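Long-range contacts in surface protein SPB1 (Streptococcus agalactiae, PDB 4UZG), which forms the backbone subunit of the group B streptococcus type 2b pilus, where copies are probably joined by a sortase into a covalent surface fibre: residues G2-V13 and G161-G169; L231-V239 and N252-D260. All coordinates share one frame; numbering follows the deposited sequence.

Contact 1. Residues G2-V13 and G161-G169; sequences GGKTVDQKTYSV and GQKVTVRDG
K4 and V164 meet where the two outermost strands of a mixed ten-strand sheet, 4-6 and 162-165, come alongside each other, in a pilin domain locked by an intramolecular lysine-asparagine isopeptide bond. The two strands run roughly parallel, 20° apart, yet no backbone hydrogen bond joins them directly; the contact rests on apolar side chains, a glutamine and water. K4 is extended at every torsion (chi1 -172°), which carries its chain straight past V164 at about a right angle, CG lying 3.8 Å from V164 CG1. Its NZ is covalently linked to CG of N147, on the strand 146-153 that neighbours 162-165, and Y127 touches the lysine side chain. V164 CG1 thus touches both the lysine shaft and V6, whose CG1 is 3.8 Å away.

Q162 supplies a direct side-chain link between the segments. Bent at chi2, -67°, it brings OE1 to G3 N at 2.9 Å; the N-H points almost straight at the oxygen, although the donor stands above the amide plane. Close by, a water accepts from K4 N and probably donates to K163 O, bridging the strands.

Beyond the strands the pairing becomes direct. Y11 N donates to R167 O over 2.9 Å, and a second water spans Q8 O and R167 N. The hydroxyl of Y11 donates to D7 OD1 at 2.6 Å and accepts from Q8 N, tying the phenol to the preceding turn. R167 leads its guanidinium away from segment 2-13, to the carbonyls of A140 and G138, and CG2 of T165 sits over the centre of one guanidinium face, 3.6 Å above its plane.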
# COMPACT_ATOMS: atom_id res chain seq x y z
N GLY A 2 -8.54 -6.44 -11.65
CA GLY A 2 -7.82 -7.01 -12.77
C GLY A 2 -6.88 -8.13 -12.36
O GLY A 2 -7.08 -8.77 -11.32
N GLY A 3 -5.88 -8.38 -13.20
CA GLY A 3 -4.91 -9.46 -13.02
C GLY A 3 -3.76 -9.16 -12.07
O GLY A 3 -2.96 -10.03 -11.80
N LYS A 4 -3.69 -7.95 -11.56
CA LYS A 4 -2.71 -7.59 -10.55
C LYS A 4 -3.51 -7.03 -9.37
O LYS A 4 -4.27 -6.07 -9.53
CB LYS A 4 -1.70 -6.56 -11.04
CG LYS A 4 -0.56 -6.34 -10.05
CD LYS A 4 0.46 -5.28 -10.49
CE LYS A 4 1.59 -5.20 -9.51
NZ LYS A 4 2.57 -4.15 -9.80
N THR A 5 -3.34 -7.64 -8.20
CA THR A 5 -4.10 -7.26 -7.00
C THR A 5 -3.18 -7.15 -5.79
O THR A 5 -2.05 -7.64 -5.82
CB THR A 5 -5.21 -8.30 -6.70
OG1 THR A 5 -4.63 -9.58 -6.52
CG2 THR A 5 -6.24 -8.37 -7.82
N VAL A 6 -3.69 -6.49 -4.75
CA VAL A 6 -3.03 -6.42 -3.46
C VAL A 6 -3.97 -6.96 -2.40
O VAL A 6 -5.19 -7.01 -2.61
CB VAL A 6 -2.54 -5.00 -3.10
CG1 VAL A 6 -1.44 -4.62 -4.07
CG2 VAL A 6 -3.67 -3.99 -3.11
N ASP A 7 -3.43 -7.31 -1.23
CA ASP A 7 -4.18 -8.01 -0.22
C ASP A 7 -5.06 -7.15 0.66
O ASP A 7 -5.93 -7.69 1.33
CB ASP A 7 -3.27 -8.91 0.64
CG ASP A 7 -2.26 -8.17 1.49
OD1 ASP A 7 -1.63 -7.20 1.05
OD2 ASP A 7 -2.07 -8.61 2.62
N GLN A 8 -4.86 -5.84 0.68
CA GLN A 8 -5.67 -4.94 1.52
C GLN A 8 -6.10 -3.74 0.72
O GLN A 8 -5.36 -3.27 -0.16
CB GLN A 8 -4.88 -4.45 2.74
CG GLN A 8 -4.45 -5.58 3.68
CD GLN A 8 -5.58 -6.06 4.56
OE1 GLN A 8 -6.02 -5.34 5.42
NE2 GLN A 8 -6.05 -7.28 4.35
N LYS A 9 -7.25 -3.18 1.06
CA LYS A 9 -7.74 -1.98 0.41
C LYS A 9 -6.88 -0.75 0.71
O LYS A 9 -6.76 0.15 -0.12
CB LYS A 9 -9.19 -1.71 0.83
CG LYS A 9 -10.17 -2.76 0.35
CD LYS A 9 -11.59 -2.47 0.87
CE LYS A 9 -11.72 -2.57 2.41
NZ LYS A 9 -11.58 -3.97 2.97
N THR A 10 -6.32 -0.69 1.92
CA THR A 10 -5.44 0.40 2.34
C THR A 10 -4.39 -0.16 3.27
O THR A 10 -4.53 -1.26 3.82
CB THR A 10 -6.18 1.54 3.06
OG1 THR A 10 -6.74 1.05 4.27
CG2 THR A 10 -7.27 2.15 2.22
N TYR A 11 -3.34 0.63 3.47
CA TYR A 11 -2.19 0.28 4.29
C TYR A 11 -1.73 1.48 5.08
O TYR A 11 -2.00 2.62 4.71
CB TYR A 11 -1.02 -0.16 3.40
CG TYR A 11 -1.29 -1.39 2.58
CD1 TYR A 11 -1.04 -2.65 3.08
CD2 TYR A 11 -1.80 -1.29 1.29
CE1 TYR A 11 -1.31 -3.79 2.32
CE2 TYR A 11 -2.07 -2.42 0.52
CZ TYR A 11 -1.83 -3.66 1.04
OH TYR A 11 -2.10 -4.74 0.24
N SER A 12 -1.00 1.23 6.15
CA SER A 12 -0.17 2.26 6.78
C SER A 12 1.24 2.17 6.23
O SER A 12 1.74 1.10 5.88
CB SER A 12 -0.10 2.09 8.30
OG SER A 12 -1.33 2.44 8.90
N VAL A 13 1.91 3.32 6.17
CA VAL A 13 3.33 3.37 5.84
C VAL A 13 4.09 2.40 6.74
O VAL A 13 3.86 2.32 7.95
CB VAL A 13 3.82 4.83 5.95
CG1 VAL A 13 5.34 4.90 5.96
CG2 VAL A 13 3.25 5.65 4.79
N GLY A 161 -0.89 -5.03 -20.06
CA GLY A 161 -0.59 -5.16 -18.66
C GLY A 161 -1.72 -4.90 -17.72
O GLY A 161 -2.81 -4.47 -18.09
N GLN A 162 -1.39 -5.14 -16.46
CA GLN A 162 -2.33 -5.09 -15.35
C GLN A 162 -1.72 -4.22 -14.26
O GLN A 162 -0.55 -4.40 -13.91
CB GLN A 162 -2.65 -6.50 -14.81
CG GLN A 162 -3.22 -7.47 -15.85
CD GLN A 162 -4.60 -7.11 -16.34
OE1 GLN A 162 -5.48 -6.74 -15.54
NE2 GLN A 162 -4.83 -7.24 -17.64
N LYS A 163 -2.50 -3.29 -13.73
CA LYS A 163 -2.01 -2.32 -12.77
C LYS A 163 -2.76 -2.43 -11.46
O LYS A 163 -3.92 -2.85 -11.44
CB LYS A 163 -2.24 -0.91 -13.31
CG LYS A 163 -1.42 -0.56 -14.51
CD LYS A 163 -1.49 0.92 -14.84
CE LYS A 163 -2.83 1.38 -15.31
NZ LYS A 163 -2.68 2.75 -15.92
N VAL A 164 -2.11 -1.98 -10.38
CA VAL A 164 -2.82 -1.79 -9.13
C VAL A 164 -2.17 -0.63 -8.39
O VAL A 164 -0.97 -0.40 -8.52
CB VAL A 164 -2.88 -3.11 -8.28
CG1 VAL A 164 -1.51 -3.44 -7.72
CG2 VAL A 164 -3.91 -3.01 -7.17
N THR A 165 -2.98 0.11 -7.65
CA THR A 165 -2.54 1.28 -6.89
C THR A 165 -2.65 1.00 -5.40
O THR A 165 -3.73 0.68 -4.92
CB THR A 165 -3.42 2.50 -7.25
OG1 THR A 165 -3.41 2.72 -8.67
CG2 THR A 165 -2.96 3.76 -6.49
N VAL A 166 -1.54 1.09 -4.68
CA VAL A 166 -1.60 0.95 -3.22
C VAL A 166 -2.13 2.26 -2.64
O VAL A 166 -1.91 3.34 -3.18
CB VAL A 166 -0.25 0.59 -2.58
CG1 VAL A 166 0.22 -0.79 -3.04
CG2 VAL A 166 0.77 1.69 -2.82
N ARG A 167 -2.89 2.15 -1.55
CA ARG A 167 -3.59 3.30 -0.99
C ARG A 167 -3.33 3.47 0.49
O ARG A 167 -3.22 2.48 1.23
CB ARG A 167 -5.10 3.14 -1.20
CG ARG A 167 -5.59 2.89 -2.58
CD ARG A 167 -5.83 4.12 -3.29
NE ARG A 167 -6.25 3.96 -4.68
CZ ARG A 167 -6.23 4.97 -5.51
NH1 ARG A 167 -5.85 6.16 -5.09
NH2 ARG A 167 -6.56 4.80 -6.77
N ASP A 168 -3.30 4.72 0.93
CA ASP A 168 -3.29 5.06 2.34
C ASP A 168 -4.08 6.35 2.57
O ASP A 168 -4.55 6.96 1.62
CB ASP A 168 -1.87 5.08 2.93
CG ASP A 168 -0.98 6.19 2.44
OD1 ASP A 168 -1.42 7.19 1.87
OD2 ASP A 168 0.26 6.05 2.71
N GLY A 169 -4.25 6.70 3.84
CA GLY A 169 -5.06 7.83 4.23
C GLY A 169 -4.30 8.90 5.00
O GLY A 169 -3.15 8.71 5.40
O HOH W 1 -5.09 -5.40 -12.34
O HOH W 2 -4.13 -0.59 -1.32

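Contact 2. Residues L231-V239 and N252-D260; sequences LKEGTYYLV and NSQKVILGD. With EDO (1,2-ethanediol), chain B.
L238 and V256 pack together in the buried layer of an antiparallel strand pair, CD1 of L238 lying 3.6 Å from CG2 of V256. On the same face, next along the strands, L258 has CG swung away from its own backbone N (chi1 -168°), and its CD2 comes within 3.7 Å of L231 CB while also approaching the Y236 ring obliquely. The phenol is fixed at its far end, where Y236 OH donates to K232 O at 2.6 Å. The opposite face is more open. There Y237 and K255 lie side by side, CE2 of the ring 3.7 Å from K255 CB, and T235 CG2 rests against the lysine's CG at 3.6 Å.

Behind these side chains stands the backbone ladder. G234, Y236 and L238 form hydrogen-bonded pairs with L258, V256 and Q254, each exchanging two bonds; the straightest, from L258 N to G234 O, measures 2.9 Å. The far edge of strand 234-240 is paired with strand 188-192 through Y237 and V239. Where that pairing ends, a 1,2-ethanediol, probably from the crystallisation liquor, accepts from T235 N, donates to T235 O and lays O2 over one face of the Y236 ring.

Further out, L191, I173 and V277 touch L238, and V273 and P275 touch V256, so the buried face belongs to the core of the prealbumin-like, transthyretin-related domain. The chemistry implies a division of labour: regular backbone bonds set the register, L238, V256, L258 and the Y236 ring pack on the buried face, and the other keeps its lysine at the surface. The diol, also hydrogen-bonded to A194 N, takes up the T235 N-H and C=O in the gap where the strand-to-strand bonds stop.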
# COMPACT_ATOMS: atom_id res chain seq x y z
N LEU A 231 -1.80 6.46 6.88
CA LEU A 231 -2.51 5.58 7.79
C LEU A 231 -3.53 4.71 7.03
O LEU A 231 -4.24 5.15 6.14
CB LEU A 231 -3.31 6.40 8.82
CG LEU A 231 -2.46 7.21 9.79
CD1 LEU A 231 -3.33 8.20 10.52
CD2 LEU A 231 -1.74 6.31 10.75
N LYS A 232 -3.64 3.47 7.50
CA LYS A 232 -4.64 2.53 7.06
C LYS A 232 -6.03 3.03 7.44
O LYS A 232 -6.21 3.72 8.45
CB LYS A 232 -4.33 1.18 7.76
CG LYS A 232 -5.11 -0.01 7.24
CD LYS A 232 -4.65 -1.29 7.93
CE LYS A 232 -5.34 -2.55 7.43
NZ LYS A 232 -4.86 -2.92 6.05
N GLU A 233 -7.05 2.64 6.69
CA GLU A 233 -8.42 2.91 7.09
C GLU A 233 -8.68 2.36 8.48
O GLU A 233 -8.08 1.36 8.90
CB GLU A 233 -9.39 2.27 6.10
CG GLU A 233 -9.41 0.78 6.19
CD GLU A 233 -10.00 0.15 4.95
OE1 GLU A 233 -9.23 -0.13 4.01
OE2 GLU A 233 -11.23 -0.07 4.93
N GLY A 234 -9.61 2.98 9.18
CA GLY A 234 -10.00 2.53 10.51
C GLY A 234 -10.51 3.68 11.35
O GLY A 234 -10.76 4.78 10.86
N THR A 235 -10.66 3.38 12.62
CA THR A 235 -11.16 4.34 13.60
C THR A 235 -10.02 4.74 14.53
O THR A 235 -9.39 3.88 15.13
CB THR A 235 -12.31 3.74 14.43
OG1 THR A 235 -13.34 3.29 13.55
CG2 THR A 235 -12.88 4.78 15.39
N TYR A 236 -9.76 6.03 14.63
CA TYR A 236 -8.67 6.56 15.42
C TYR A 236 -9.23 7.56 16.42
O TYR A 236 -10.37 8.01 16.31
CB TYR A 236 -7.63 7.22 14.50
CG TYR A 236 -7.02 6.24 13.53
CD1 TYR A 236 -5.94 5.47 13.90
CD2 TYR A 236 -7.55 6.05 12.26
CE1 TYR A 236 -5.38 4.53 13.03
CE2 TYR A 236 -7.01 5.12 11.39
CZ TYR A 236 -5.90 4.36 11.76
OH TYR A 236 -5.33 3.43 10.92
N TYR A 237 -8.40 7.93 17.39
CA TYR A 237 -8.82 8.83 18.45
C TYR A 237 -7.75 9.87 18.70
O TYR A 237 -6.58 9.55 18.93
CB TYR A 237 -9.10 8.04 19.74
CG TYR A 237 -10.25 7.07 19.57
CD1 TYR A 237 -10.05 5.79 19.09
CD2 TYR A 237 -11.56 7.48 19.82
CE1 TYR A 237 -11.11 4.92 18.88
CE2 TYR A 237 -12.63 6.61 19.60
CZ TYR A 237 -12.40 5.33 19.14
OH TYR A 237 -13.47 4.49 18.93
N LEU A 238 -8.16 11.13 18.66
CA LEU A 238 -7.27 12.26 18.89
C LEU A 238 -7.22 12.54 20.38
O LEU A 238 -8.25 12.87 20.97
CB LEU A 238 -7.78 13.49 18.17
CG LEU A 238 -8.08 13.32 16.66
CD1 LEU A 238 -8.65 14.59 16.07
CD2 LEU A 238 -6.89 12.87 15.89
N VAL A 239 -6.05 12.42 20.98
CA VAL A 239 -5.87 12.59 22.41
C VAL A 239 -5.03 13.85 22.66
O VAL A 239 -3.86 13.91 22.28
CB VAL A 239 -5.18 11.37 23.02
CG1 VAL A 239 -4.93 11.55 24.50
CG2 VAL A 239 -5.99 10.10 22.77
N ASN A 252 -11.59 14.14 27.09
CA ASN A 252 -11.90 12.95 26.31
C ASN A 252 -11.36 13.10 24.93
O ASN A 252 -11.07 14.22 24.45
CB ASN A 252 -13.40 12.66 26.26
CG ASN A 252 -13.98 12.28 27.62
OD1 ASN A 252 -14.94 12.87 28.08
ND2 ASN A 252 -13.37 11.27 28.27
N SER A 253 -11.13 11.95 24.32
CA SER A 253 -10.57 11.94 23.00
C SER A 253 -11.67 12.20 21.98
O SER A 253 -12.86 12.18 22.30
CB SER A 253 -9.88 10.61 22.74
OG SER A 253 -10.83 9.56 22.67
N GLN A 254 -11.25 12.48 20.75
CA GLN A 254 -12.18 12.69 19.66
C GLN A 254 -12.00 11.60 18.61
O GLN A 254 -10.92 11.43 18.05
CB GLN A 254 -11.98 14.06 19.03
CG GLN A 254 -12.98 14.34 17.94
CD GLN A 254 -13.00 15.80 17.54
OE1 GLN A 254 -12.91 16.67 18.39
NE2 GLN A 254 -13.10 16.07 16.24
N LYS A 255 -13.08 10.88 18.31
CA LYS A 255 -13.06 9.84 17.29
C LYS A 255 -12.95 10.43 15.89
O LYS A 255 -13.63 11.41 15.57
CB LYS A 255 -14.34 9.03 17.41
CG LYS A 255 -14.37 7.83 16.47
CD LYS A 255 -15.55 6.90 16.75
CE LYS A 255 -16.86 7.51 16.45
NZ LYS A 255 -17.92 6.50 16.79
N VAL A 256 -12.12 9.81 15.05
CA VAL A 256 -11.96 10.19 13.65
C VAL A 256 -11.91 8.91 12.83
O VAL A 256 -11.04 8.06 13.04
CB VAL A 256 -10.65 10.96 13.43
CG1 VAL A 256 -10.52 11.32 11.95
CG2 VAL A 256 -10.53 12.15 14.30
N ILE A 257 -12.83 8.78 11.88
CA ILE A 257 -12.86 7.64 10.98
C ILE A 257 -12.18 7.99 9.66
O ILE A 257 -12.43 9.02 9.05
CB ILE A 257 -14.29 7.16 10.75
CG1 ILE A 257 -14.85 6.61 12.08
CG2 ILE A 257 -14.34 6.10 9.66
CD1 ILE A 257 -16.30 6.29 12.05
N LEU A 258 -11.32 7.07 9.23
CA LEU A 258 -10.64 7.16 7.99
C LEU A 258 -11.16 5.98 7.14
O LEU A 258 -11.18 4.83 7.59
CB LEU A 258 -9.17 7.06 8.36
CG LEU A 258 -8.15 7.38 7.31
CD1 LEU A 258 -8.33 8.75 6.62
CD2 LEU A 258 -6.77 7.29 7.91
N GLY A 259 -11.59 6.27 5.92
CA GLY A 259 -12.19 5.26 5.07
C GLY A 259 -13.70 5.21 5.21
O GLY A 259 -14.34 6.22 5.50
N ASP A 260 -14.29 4.03 4.99
CA ASP A 260 -15.74 3.89 5.07
C ASP A 260 -16.27 4.43 6.38
O ASP A 260 -15.77 4.07 7.44
CB ASP A 260 -16.16 2.42 4.94
CG ASP A 260 -15.95 1.86 3.54
OD1 ASP A 260 -15.91 2.66 2.58
OD2 ASP A 260 -15.85 0.62 3.42
C1 EDO B . -8.49 0.26 13.43
O1 EDO B . -9.77 0.83 13.41
C2 EDO B . -7.45 1.36 13.46
O2 EDO B . -7.49 2.07 14.68
O HOH W 3 -12.22 2.25 3.70
O HOH W 4 -9.23 15.52 21.93

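From the N terminus the chain opens with contact 1, whose second half returns only after the long excursion through the ten-strand sheet, so that it closes the largest loop here and joins the two edges of that sheet. The chain then enters strand 169-177 of the prealbumin-like domain, and contact 2 closes a beta hairpin, with 12 residues between V239 and N252. The two lie in series, neither nested nor crossed, with centres about 22 Å apart. They nevertheless touch: Q8 OE1 probably hydrogen-bonds K232 NZ, T10 OG1 probably hydrogen-bonds E233 OE1, and S12 packs on L231, fastening the N-terminal segment to the second domain.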